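Long-range contacts in pyridoxine 4-oxidase (Mesorhizobium loti, PDB 4HA6), which oxidises the 4-hydroxymethyl group of pyridoxine to the aldehyde, pyridoxal, using FAD and molecular oxygen, as a member of the GMC oxidoreductase family: residues H172-N183 with Q312-R321; F325-V335 with R397-I408. All coordinates share one frame; numbering follows the deposited sequence.

Interaction 1 (H172-N183 with Q312-R321). With PXM (4-(aminomethyl)-5-(hydroxymethyl)-2-methylpyridin-3-ol), chain J.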
loop_
_atom_site.group_PDB
_atom_site.type_symbol
_atom_site.label_atom_id
_atom_site.label_comp_id
_atom_site.label_asym_id
_atom_site.label_seq_id
_atom_site.Cartn_x
_atom_site.Cartn_y
_atom_site.Cartn_z
ATOM N N HIS A 172 15.066 4.259 -4.742
ATOM C CA HIS A 172 15.191 3.238 -3.713
ATOM C C HIS A 172 15.213 1.835 -4.281
ATOM O O HIS A 172 15.124 0.876 -3.525
ATOM C CB HIS A 172 13.995 3.322 -2.754
ATOM C CG HIS A 172 13.992 4.552 -1.910
ATOM N ND1 HIS A 172 13.097 5.582 -2.110
ATOM C CD2 HIS A 172 14.781 4.927 -0.877
ATOM C CE1 HIS A 172 13.336 6.538 -1.229
ATOM N NE2 HIS A 172 14.351 6.167 -0.468
ATOM N N ASN A 173 15.350 1.707 -5.595
ATOM C CA ASN A 173 14.901 0.484 -6.253
ATOM C C ASN A 173 15.980 -0.421 -6.844
ATOM O O ASN A 173 15.677 -1.425 -7.503
ATOM C CB ASN A 173 13.812 0.849 -7.272
ATOM C CG ASN A 173 12.614 1.507 -6.593
ATOM O OD1 ASN A 173 12.144 1.016 -5.562
ATOM N ND2 ASN A 173 12.166 2.647 -7.117
ATOM N N SER A 174 17.237 -0.082 -6.579
ATOM C CA SER A 174 18.342 -0.815 -7.164
ATOM C C SER A 174 18.607 -2.135 -6.449
ATOM O O SER A 174 19.398 -2.947 -6.925
ATOM C CB SER A 174 19.608 0.023 -7.100
ATOM O OG SER A 174 20.160 -0.060 -5.802
ATOM N N GLY A 175 17.929 -2.364 -5.324
ATOM C CA GLY A 175 18.277 -3.473 -4.449
ATOM C C GLY A 175 18.954 -2.928 -3.203
ATOM O O GLY A 175 19.055 -3.617 -2.183
ATOM N N GLU A 176 19.430 -1.686 -3.301
ATOM C CA GLU A 176 19.945 -0.943 -2.151
ATOM C C GLU A 176 18.927 0.127 -1.775
ATOM O O GLU A 176 18.638 1.020 -2.577
ATOM C CB GLU A 176 21.293 -0.286 -2.482
ATOM C CG GLU A 176 21.903 0.495 -1.308
ATOM C CD GLU A 176 23.299 1.019 -1.600
ATOM O OE1 GLU A 176 23.897 1.675 -0.708
ATOM O OE2 GLU A 176 23.792 0.781 -2.727
ATOM N N MET A 177 18.389 0.046 -0.561
ATOM C CA MET A 177 17.283 0.919 -0.171
ATOM C C MET A 177 17.659 1.893 0.962
ATOM O O MET A 177 17.069 2.975 1.094
ATOM C CB MET A 177 16.055 0.053 0.174
ATOM C CG MET A 177 14.842 0.804 0.642
ATOM S SD MET A 177 13.383 -0.267 0.489
ATOM C CE MET A 177 12.089 0.862 1.027
ATOM N N ILE A 178 18.663 1.529 1.754
ATOM C CA ILE A 178 19.169 2.423 2.801
ATOM C C ILE A 178 20.037 3.497 2.168
ATOM O O ILE A 178 20.963 3.184 1.416
ATOM C CB ILE A 178 20.018 1.665 3.845
ATOM C CG1 ILE A 178 19.118 0.902 4.820
ATOM C CG2 ILE A 178 20.900 2.616 4.625
ATOM C CD1 ILE A 178 19.893 0.112 5.845
ATOM N N GLY A 179 19.743 4.760 2.469
ATOM C CA GLY A 179 20.510 5.867 1.907
ATOM C C GLY A 179 19.653 7.119 1.863
ATOM O O GLY A 179 18.620 7.174 2.538
ATOM N N VAL A 180 20.080 8.123 1.093
ATOM C CA VAL A 180 19.297 9.347 0.924
ATOM C C VAL A 180 19.035 9.585 -0.564
ATOM O O VAL A 180 19.907 9.319 -1.393
ATOM C CB VAL A 180 19.971 10.584 1.573
ATOM C CG1 VAL A 180 19.979 10.463 3.092
ATOM C CG2 VAL A 180 21.384 10.780 1.039
ATOM N N THR A 181 17.823 10.045 -0.894
ATOM C CA THR A 181 17.402 10.207 -2.287
ATOM C C THR A 181 16.005 10.802 -2.314
ATOM O O THR A 181 15.207 10.553 -1.406
ATOM C CB THR A 181 17.401 8.841 -3.060
ATOM O OG1 THR A 181 16.984 9.024 -4.424
ATOM C CG2 THR A 181 16.469 7.850 -2.398
ATOM N N PRO A 182 15.700 11.608 -3.347
ATOM C CA PRO A 182 14.287 11.938 -3.559
ATOM C C PRO A 182 13.522 10.656 -3.875
ATOM O O PRO A 182 14.086 9.774 -4.533
ATOM C CB PRO A 182 14.311 12.824 -4.817
ATOM C CG PRO A 182 15.718 13.334 -4.922
ATOM C CD PRO A 182 16.590 12.254 -4.331
ATOM N N ASN A 183 12.276 10.545 -3.420
ATOM C CA ASN A 183 11.446 9.402 -3.787
ATOM C C ASN A 183 11.225 9.348 -5.287
ATOM O O ASN A 183 10.973 10.376 -5.912
ATOM C CB ASN A 183 10.078 9.488 -3.104
ATOM C CG ASN A 183 10.184 9.592 -1.595
ATOM O OD1 ASN A 183 11.147 9.119 -1.005
ATOM N ND2 ASN A 183 9.192 10.221 -0.966
ATOM N N GLN A 312 4.808 16.183 -4.505
ATOM C CA GLN A 312 3.804 15.439 -3.747
ATOM C C GLN A 312 3.891 15.645 -2.225
ATOM O O GLN A 312 3.318 14.857 -1.455
ATOM C CB GLN A 312 3.958 13.950 -4.065
ATOM C CG GLN A 312 5.343 13.400 -3.691
ATOM C CD GLN A 312 5.257 12.099 -2.902
ATOM O OE1 GLN A 312 6.248 11.384 -2.748
ATOM N NE2 GLN A 312 4.066 11.788 -2.397
ATOM N N HIS A 313 4.619 16.685 -1.807
ATOM C CA HIS A 313 4.747 17.094 -0.394
ATOM C C HIS A 313 5.682 16.233 0.463
ATOM O O HIS A 313 6.435 16.754 1.296
ATOM C CB HIS A 313 3.376 17.233 0.292
ATOM C CG HIS A 313 2.406 18.091 -0.460
ATOM N ND1 HIS A 313 2.477 19.467 -0.463
ATOM C CD2 HIS A 313 1.339 17.766 -1.230
ATOM C CE1 HIS A 313 1.497 19.954 -1.207
ATOM N NE2 HIS A 313 0.793 18.943 -1.683
ATOM N N SER A 314 5.617 14.920 0.279
ATOM C CA SER A 314 6.486 14.005 1.010
ATOM C C SER A 314 7.529 13.484 0.037
ATOM O O SER A 314 7.342 12.436 -0.583
ATOM C CB SER A 314 5.673 12.848 1.567
ATOM O OG SER A 314 6.470 12.041 2.409
ATOM N N GLU A 315 8.626 14.224 -0.086
ATOM C CA GLU A 315 9.498 14.113 -1.240
ATOM C C GLU A 315 10.655 13.143 -1.066
ATOM O O GLU A 315 11.218 12.679 -2.061
ATOM C CB GLU A 315 10.045 15.497 -1.619
ATOM C CG GLU A 315 8.975 16.562 -1.808
ATOM C CD GLU A 315 9.479 17.774 -2.570
ATOM O OE1 GLU A 315 10.712 17.921 -2.713
ATOM O OE2 GLU A 315 8.633 18.568 -3.038
ATOM N N SER A 316 11.015 12.836 0.179
ATOM C CA SER A 316 12.225 12.043 0.426
ATOM C C SER A 316 12.152 11.194 1.705
ATOM O O SER A 316 12.249 11.725 2.818
ATOM C CB SER A 316 13.444 12.976 0.492
ATOM O OG SER A 316 14.651 12.249 0.647
ATOM N N MET A 317 11.970 9.883 1.537
ATOM C CA MET A 317 12.128 8.935 2.637
ATOM C C MET A 317 13.582 8.558 2.739
ATOM O O MET A 317 14.223 8.281 1.715
ATOM C CB MET A 317 11.362 7.642 2.366
ATOM C CG MET A 317 9.879 7.796 2.231
ATOM S SD MET A 317 9.280 8.652 3.665
ATOM C CE MET A 317 8.878 10.203 2.852
ATOM N N ALA A 318 14.101 8.526 3.964
ATOM C CA ALA A 318 15.432 7.995 4.205
ATOM C C ALA A 318 15.288 6.735 5.049
ATOM O O ALA A 318 14.989 6.823 6.242
ATOM C CB ALA A 318 16.293 9.018 4.929
ATOM N N TYR A 319 15.482 5.571 4.429
ATOM C CA TYR A 319 15.487 4.303 5.155
ATOM C C TYR A 319 16.879 4.039 5.719
ATOM O O TYR A 319 17.879 4.419 5.107
ATOM C CB TYR A 319 15.063 3.165 4.219
ATOM C CG TYR A 319 13.705 3.434 3.637
ATOM C CD1 TYR A 319 12.563 3.077 4.340
ATOM C CD2 TYR A 319 13.558 4.095 2.420
ATOM C CE1 TYR A 319 11.300 3.335 3.830
ATOM C CE2 TYR A 319 12.290 4.369 1.897
ATOM C CZ TYR A 319 11.165 3.987 2.625
ATOM O OH TYR A 319 9.885 4.245 2.166
ATOM N N MET A 320 16.948 3.377 6.873
ATOM C CA MET A 320 18.235 3.155 7.521
ATOM C C MET A 320 18.138 2.070 8.591
ATOM O O MET A 320 17.048 1.579 8.920
ATOM C CB MET A 320 18.744 4.471 8.133
ATOM C CG MET A 320 17.837 5.033 9.238
ATOM S SD MET A 320 18.090 6.792 9.647
ATOM C CE MET A 320 17.181 7.586 8.322
ATOM N N ARG A 321 19.281 1.695 9.145
ATOM C CA ARG A 321 19.272 0.778 10.261
ATOM C C ARG A 321 18.882 1.599 11.488
ATOM O O ARG A 321 19.027 2.827 11.499
ATOM C CB ARG A 321 20.643 0.109 10.425
ATOM C CG ARG A 321 21.091 -0.701 9.195
ATOM C CD ARG A 321 20.220 -1.941 8.956
ATOM N NE ARG A 321 20.470 -2.953 9.973
ATOM C CZ ARG A 321 19.860 -4.133 10.029
ATOM N NH1 ARG A 321 18.956 -4.466 9.110
ATOM N NH2 ARG A 321 20.155 -4.980 11.008
HETATM N N1 PXM J . 3.218 10.179 3.334
HETATM C C2 PXM J . 2.167 9.378 3.497
HETATM C C2A PXM J . 1.178 9.572 4.602
HETATM C C3 PXM J . 2.032 8.346 2.580
HETATM O O3 PXM J . 0.962 7.488 2.702
HETATM C C4 PXM J . 2.962 8.149 1.537
HETATM C C5 PXM J . 4.065 9.047 1.432
HETATM C C5A PXM J . 5.154 9.018 0.377
HETATM O O5 PXM J . 5.426 7.810 -0.244
HETATM C C6 PXM J . 4.141 10.071 2.382
HETATM C C4A PXM J . 2.711 6.997 0.606
HETATM N N4 PXM J . 2.437 5.757 1.272
HETATM O O HOH W 1 16.594 5.490 1.776
HETATM O O HOH W 2 16.272 10.047 1.549
HETATM O O HOH W 3 10.314 12.831 -4.794
#
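Met-177 and Tyr-319 meet because CG of Met-177 stands trans to its backbone N (chi1 178°) and the chain runs on extended, carrying the methyl CE over the centre of the Tyr-319 ring, 3.6 Å from its centroid. Tyr-319, with CG trans to the carbonyl carbon (chi1 -58°), turns a ring edge onto a face of His-172. This T-shaped pair has its planes 85° apart and centroids separated by 5.0 Å, while CG2 of Thr-181 covers the other imidazole face. The sandwiched ring sends NE2 to Met-317 O at 3.0 Å, a bent bond that lies near the imidazole plane but comes from above the carbonyl plane.

Further along, Asn-183 holds the strand with both backbone and side chain: its N donates to Glu-315 O at 2.7 Å, and OD1 stands in for a backbone carbonyl in receiving Met-317 N at 2.8 Å, almost straight. Ser-316 OG donates to Thr-181 O from above the carbonyl plane. Gly-179 N bonds directly to Tyr-319 O at 3.2 Å. Between these direct bonds, water 1 links Met-177 O and Gly-179 O to Tyr-319 N, and water 2 joins Thr-181 N to Met-317 O. Ser-314 borders the bound pyridoxamine.

The loop thus lines one edge of strand 314-320, whose other edge pairs with strand 333-338; helix 152-163 packs on Val-180, Pro-182 and Ser-316 through Ile-158.

Interaction 2 (F325-V335 with R397-I408); sequences FTAAGQPEIVV and RFRRALEASRTI
Ile-333 and Val-335 point their side chains at helix 397-408 and press onto its small residues. In Ile-333, CG1 sits between the backbone N and the carbonyl carbon (chi1 59°), which sends CD1 to the Ala-404 methyl at 3.8 Å and leaves CG2 against CB of Ala-401, also at 3.8 Å. Val-335 lays both methyls on Ser-405 one turn on: CG2 lies 3.6 Å from Ser-405 N, and CG1 lies beside Ser-405 OG, which is hydrogen-bonded to Asn-298. The small alanines are consistent with the close approach of strand 333-335, whose axis passes 7.9 Å from that of helix segment 397-408, at 31°.

Phe-325 reaches the helix from the loop. Its edge meets Ala-404 O near the ring plane, while CE1 approaches Ile-408 CG1 at 4.0 Å and CE2 approaches Thr-407 CG2 obliquely.

At the other end Glu-332 lies over one face of the Arg-397 guanidinium, the two planes 47° apart. OE2 is 3.3 Å from NH2 of Arg-397, a salt bridge without hydrogen-bond geometry. Glu-332 OE1 accepts from Ala-322 N, which ties the carboxylate down. A glutamine at Glu-332 would probably leave Arg-397 without its countercharge here.

Glu-332 and Ile-333 form a classic beta bulge opposite Met-320, turning consecutive side chains toward the helix. Apolar contact therefore carries the helix-on-sheet packing, and the ion pair adds charge attraction at one partly exposed end.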
loop_
_atom_site.group_PDB
_atom_site.type_symbol
_atom_site.label_atom_id
_atom_site.label_comp_id
_atom_site.label_asym_id
_atom_site.label_seq_id
_atom_site.Cartn_x
_atom_site.Cartn_y
_atom_site.Cartn_z
ATOM N N PHE A 325 23.769 5.314 11.152
ATOM C CA PHE A 325 23.515 5.940 9.859
ATOM C C PHE A 325 24.428 5.382 8.761
ATOM O O PHE A 325 24.192 5.607 7.577
ATOM C CB PHE A 325 23.679 7.460 9.958
ATOM C CG PHE A 325 22.652 8.126 10.829
ATOM C CD1 PHE A 325 21.364 8.359 10.353
ATOM C CD2 PHE A 325 22.979 8.536 12.109
ATOM C CE1 PHE A 325 20.413 8.981 11.146
ATOM C CE2 PHE A 325 22.046 9.162 12.912
ATOM C CZ PHE A 325 20.754 9.393 12.427
ATOM N N THR A 326 25.463 4.642 9.154
ATOM C CA THR A 326 26.464 4.168 8.194
ATOM C C THR A 326 26.271 2.709 7.819
ATOM O O THR A 326 26.806 2.240 6.814
ATOM C CB THR A 326 27.902 4.339 8.741
ATOM O OG1 THR A 326 27.983 3.807 10.077
ATOM C CG2 THR A 326 28.289 5.819 8.746
ATOM N N ALA A 327 25.516 1.986 8.635
ATOM C CA ALA A 327 25.285 0.570 8.378
ATOM C C ALA A 327 24.347 0.351 7.185
ATOM O O ALA A 327 23.403 1.126 6.960
ATOM C CB ALA A 327 24.744 -0.104 9.620
ATOM N N ALA A 328 24.611 -0.721 6.440
ATOM C CA ALA A 328 23.872 -1.054 5.229
ATOM C C ALA A 328 22.871 -2.175 5.505
ATOM O O ALA A 328 22.742 -2.646 6.648
ATOM C CB ALA A 328 24.845 -1.469 4.129
ATOM N N GLY A 329 22.164 -2.605 4.462
ATOM C CA GLY A 329 21.323 -3.790 4.566
ATOM C C GLY A 329 19.838 -3.495 4.558
ATOM O O GLY A 329 19.398 -2.502 3.962
ATOM N N GLN A 330 19.061 -4.348 5.224
ATOM C CA GLN A 330 17.609 -4.189 5.250
ATOM C C GLN A 330 17.192 -3.057 6.177
ATOM O O GLN A 330 17.671 -2.979 7.311
ATOM C CB GLN A 330 16.934 -5.471 5.705
ATOM C CG GLN A 330 15.426 -5.410 5.564
ATOM C CD GLN A 330 14.772 -6.654 6.070
ATOM O OE1 GLN A 330 15.258 -7.247 7.029
ATOM N NE2 GLN A 330 13.661 -7.075 5.433
ATOM N N PRO A 331 16.321 -2.154 5.691
ATOM C CA PRO A 331 15.920 -1.035 6.558
ATOM C C PRO A 331 15.243 -1.524 7.830
ATOM O O PRO A 331 14.634 -2.599 7.819
ATOM C CB PRO A 331 14.897 -0.270 5.707
ATOM C CG PRO A 331 15.239 -0.608 4.268
ATOM C CD PRO A 331 15.816 -2.018 4.308
ATOM N N GLU A 332 15.350 -0.741 8.904
ATOM C CA GLU A 332 14.592 -1.006 10.128
ATOM C C GLU A 332 13.701 0.185 10.486
ATOM O O GLU A 332 12.631 0.019 11.071
ATOM C CB GLU A 332 15.528 -1.310 11.303
ATOM C CG GLU A 332 16.456 -2.474 11.065
ATOM C CD GLU A 332 17.331 -2.749 12.268
ATOM O OE1 GLU A 332 18.083 -1.830 12.686
ATOM O OE2 GLU A 332 17.253 -3.880 12.796
ATOM N N ILE A 333 14.152 1.391 10.150
ATOM C CA ILE A 333 13.347 2.589 10.381
ATOM C C ILE A 333 13.399 3.481 9.146
ATOM O O ILE A 333 14.142 3.204 8.194
ATOM C CB ILE A 333 13.817 3.399 11.631
ATOM C CG1 ILE A 333 15.281 3.830 11.472
ATOM C CG2 ILE A 333 13.626 2.618 12.927
ATOM C CD1 ILE A 333 15.878 4.504 12.710
ATOM N N VAL A 334 12.613 4.552 9.170
ATOM C CA VAL A 334 12.567 5.513 8.073
ATOM C C VAL A 334 12.289 6.895 8.654
ATOM O O VAL A 334 11.547 7.026 9.632
ATOM C CB VAL A 334 11.465 5.147 7.041
ATOM C CG1 VAL A 334 10.117 5.016 7.718
ATOM C CG2 VAL A 334 11.408 6.185 5.902
ATOM N N VAL A 335 12.931 7.917 8.095
ATOM C CA VAL A 335 12.623 9.298 8.443
ATOM C C VAL A 335 12.382 10.018 7.133
ATOM O O VAL A 335 13.237 9.991 6.253
ATOM C CB VAL A 335 13.779 10.000 9.199
ATOM C CG1 VAL A 335 13.473 11.482 9.368
ATOM C CG2 VAL A 335 14.014 9.350 10.554
ATOM N N ARG A 397 11.737 0.150 18.468
ATOM C CA ARG A 397 12.162 0.637 17.155
ATOM C C ARG A 397 11.642 2.054 16.823
ATOM O O ARG A 397 12.356 2.842 16.193
ATOM C CB ARG A 397 11.726 -0.342 16.056
ATOM C CG ARG A 397 12.528 -1.624 15.997
ATOM C CD ARG A 397 13.872 -1.355 15.330
ATOM N NE ARG A 397 14.749 -2.524 15.315
ATOM C CZ ARG A 397 15.820 -2.663 16.096
ATOM N NH1 ARG A 397 16.151 -1.705 16.967
ATOM N NH2 ARG A 397 16.560 -3.759 16.002
ATOM N N PHE A 398 10.407 2.370 17.221
ATOM C CA PHE A 398 9.849 3.710 16.981
ATOM C C PHE A 398 10.569 4.788 17.798
ATOM O O PHE A 398 10.625 5.945 17.379
ATOM C CB PHE A 398 8.354 3.754 17.307
ATOM C CG PHE A 398 7.476 4.057 16.115
ATOM C CD1 PHE A 398 7.485 5.317 15.528
ATOM C CD2 PHE A 398 6.629 3.086 15.600
ATOM C CE1 PHE A 398 6.658 5.596 14.412
ATOM C CE2 PHE A 398 5.808 3.350 14.496
ATOM C CZ PHE A 398 5.824 4.609 13.905
ATOM N N ARG A 399 11.090 4.418 18.973
ATOM C CA ARG A 399 11.985 5.308 19.718
ATOM C C ARG A 399 13.238 5.563 18.885
ATOM O O ARG A 399 13.705 6.703 18.778
ATOM C CB ARG A 399 12.398 4.704 21.066
ATOM C CG ARG A 399 11.287 4.643 22.101
ATOM C CD ARG A 399 11.803 4.098 23.430
ATOM N NE ARG A 399 10.709 3.434 24.135
ATOM C CZ ARG A 399 10.840 2.325 24.854
ATOM N NH1 ARG A 399 12.034 1.740 24.994
ATOM N NH2 ARG A 399 9.778 1.810 25.451
ATOM N N ARG A 400 13.785 4.501 18.305
ATOM C CA ARG A 400 14.967 4.648 17.458
ATOM C C ARG A 400 14.647 5.562 16.274
ATOM O O ARG A 400 15.470 6.410 15.886
ATOM C CB ARG A 400 15.489 3.288 16.982
ATOM C CG ARG A 400 15.836 2.281 18.102
ATOM C CD ARG A 400 17.070 2.682 18.927
ATOM N NE ARG A 400 16.772 3.685 19.954
ATOM C CZ ARG A 400 16.206 3.421 21.137
ATOM N NH1 ARG A 400 15.864 2.178 21.467
ATOM N NH2 ARG A 400 15.973 4.409 21.996
ATOM N N ALA A 401 13.435 5.433 15.727
ATOM C CA ALA A 401 13.065 6.234 14.549
ATOM C C ALA A 401 12.951 7.708 14.929
ATOM O O ALA A 401 13.496 8.576 14.229
ATOM C CB ALA A 401 11.761 5.741 13.921
ATOM N N LEU A 402 12.239 7.988 16.026
ATOM C CA LEU A 402 12.095 9.366 16.521
ATOM C C LEU A 402 13.472 9.929 16.811
ATOM O O LEU A 402 13.758 11.103 16.537
ATOM C CB LEU A 402 11.311 9.395 17.828
ATOM C CG LEU A 402 10.390 10.581 18.170
ATOM C CD1 LEU A 402 10.222 10.714 19.672
ATOM C CD2 LEU A 402 10.785 11.919 17.530
ATOM N N GLU A 403 14.332 9.104 17.393
ATOM C CA GLU A 403 15.665 9.595 17.708
ATOM C C GLU A 403 16.448 9.890 16.451
ATOM O O GLU A 403 17.225 10.840 16.418
ATOM C CB GLU A 403 16.413 8.626 18.620
ATOM C CG GLU A 403 15.838 8.639 20.012
ATOM C CD GLU A 403 16.576 7.743 20.955
ATOM O OE1 GLU A 403 17.190 6.756 20.481
ATOM O OE2 GLU A 403 16.530 8.031 22.169
ATOM N N ALA A 404 16.244 9.086 15.413
ATOM C CA ALA A 404 16.982 9.315 14.179
ATOM C C ALA A 404 16.493 10.613 13.557
ATOM O O ALA A 404 17.284 11.399 13.020
ATOM C CB ALA A 404 16.810 8.155 13.223
ATOM N N SER A 405 15.182 10.833 13.647
ATOM C CA SER A 405 14.547 12.005 13.051
ATOM C C SER A 405 15.062 13.301 13.674
ATOM O O SER A 405 15.354 14.283 12.974
ATOM C CB SER A 405 13.027 11.923 13.240
ATOM O OG SER A 405 12.392 13.014 12.604
ATOM N N ARG A 406 15.143 13.325 14.996
ATOM C CA ARG A 406 15.594 14.531 15.670
ATOM C C ARG A 406 17.075 14.803 15.375
ATOM O O ARG A 406 17.453 15.952 15.163
ATOM C CB ARG A 406 15.296 14.449 17.166
ATOM C CG ARG A 406 13.790 14.282 17.444
ATOM C CD ARG A 406 13.485 14.340 18.926
ATOM N NE ARG A 406 13.659 15.692 19.434
ATOM C CZ ARG A 406 13.923 15.983 20.703
ATOM N NH1 ARG A 406 14.048 15.009 21.596
ATOM N NH2 ARG A 406 14.067 17.247 21.077
ATOM N N THR A 407 17.890 13.748 15.314
ATOM C CA THR A 407 19.307 13.903 14.964
ATOM C C THR A 407 19.422 14.568 13.586
ATOM O O THR A 407 20.124 15.576 13.423
ATOM C CB THR A 407 20.070 12.552 14.984
ATOM O OG1 THR A 407 20.031 12.000 16.307
ATOM C CG2 THR A 407 21.527 12.729 14.580
ATOM N N ILE A 408 18.712 14.025 12.601
ATOM C CA ILE A 408 18.708 14.620 11.266
ATOM C C ILE A 408 18.132 16.034 11.312
ATOM O O ILE A 408 18.735 16.963 10.774
ATOM C CB ILE A 408 17.924 13.785 10.244
ATOM C CG1 ILE A 408 18.608 12.429 10.027
ATOM C CG2 ILE A 408 17.813 14.554 8.922
ATOM C CD1 ILE A 408 17.756 11.417 9.282
#

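How the interactions relate
Interactions 1 and 2 build on neighbouring antiparallel strands, 314-320 and 333-338, of the same sheet, joined between the contacts by Ala-318 N to Val-335 O. Interaction 1 is almost wholly buried and works at a strand edge, where backbone groups need partners, so hydrogen bonds, waters and an aromatic pair dominate. Interaction 2 is only partly buried: there the strand meets helix 392-409 through aliphatic side chains, with charge at the margin. Met-320 ties the two together by touching Ile-333, Phe-325, Ala-404 and Ile-408, and Arg-321 NH1 bonds to Gln-330 O. Interaction 1 alone includes a residue of the pyridoxamine pocket, Ser-314.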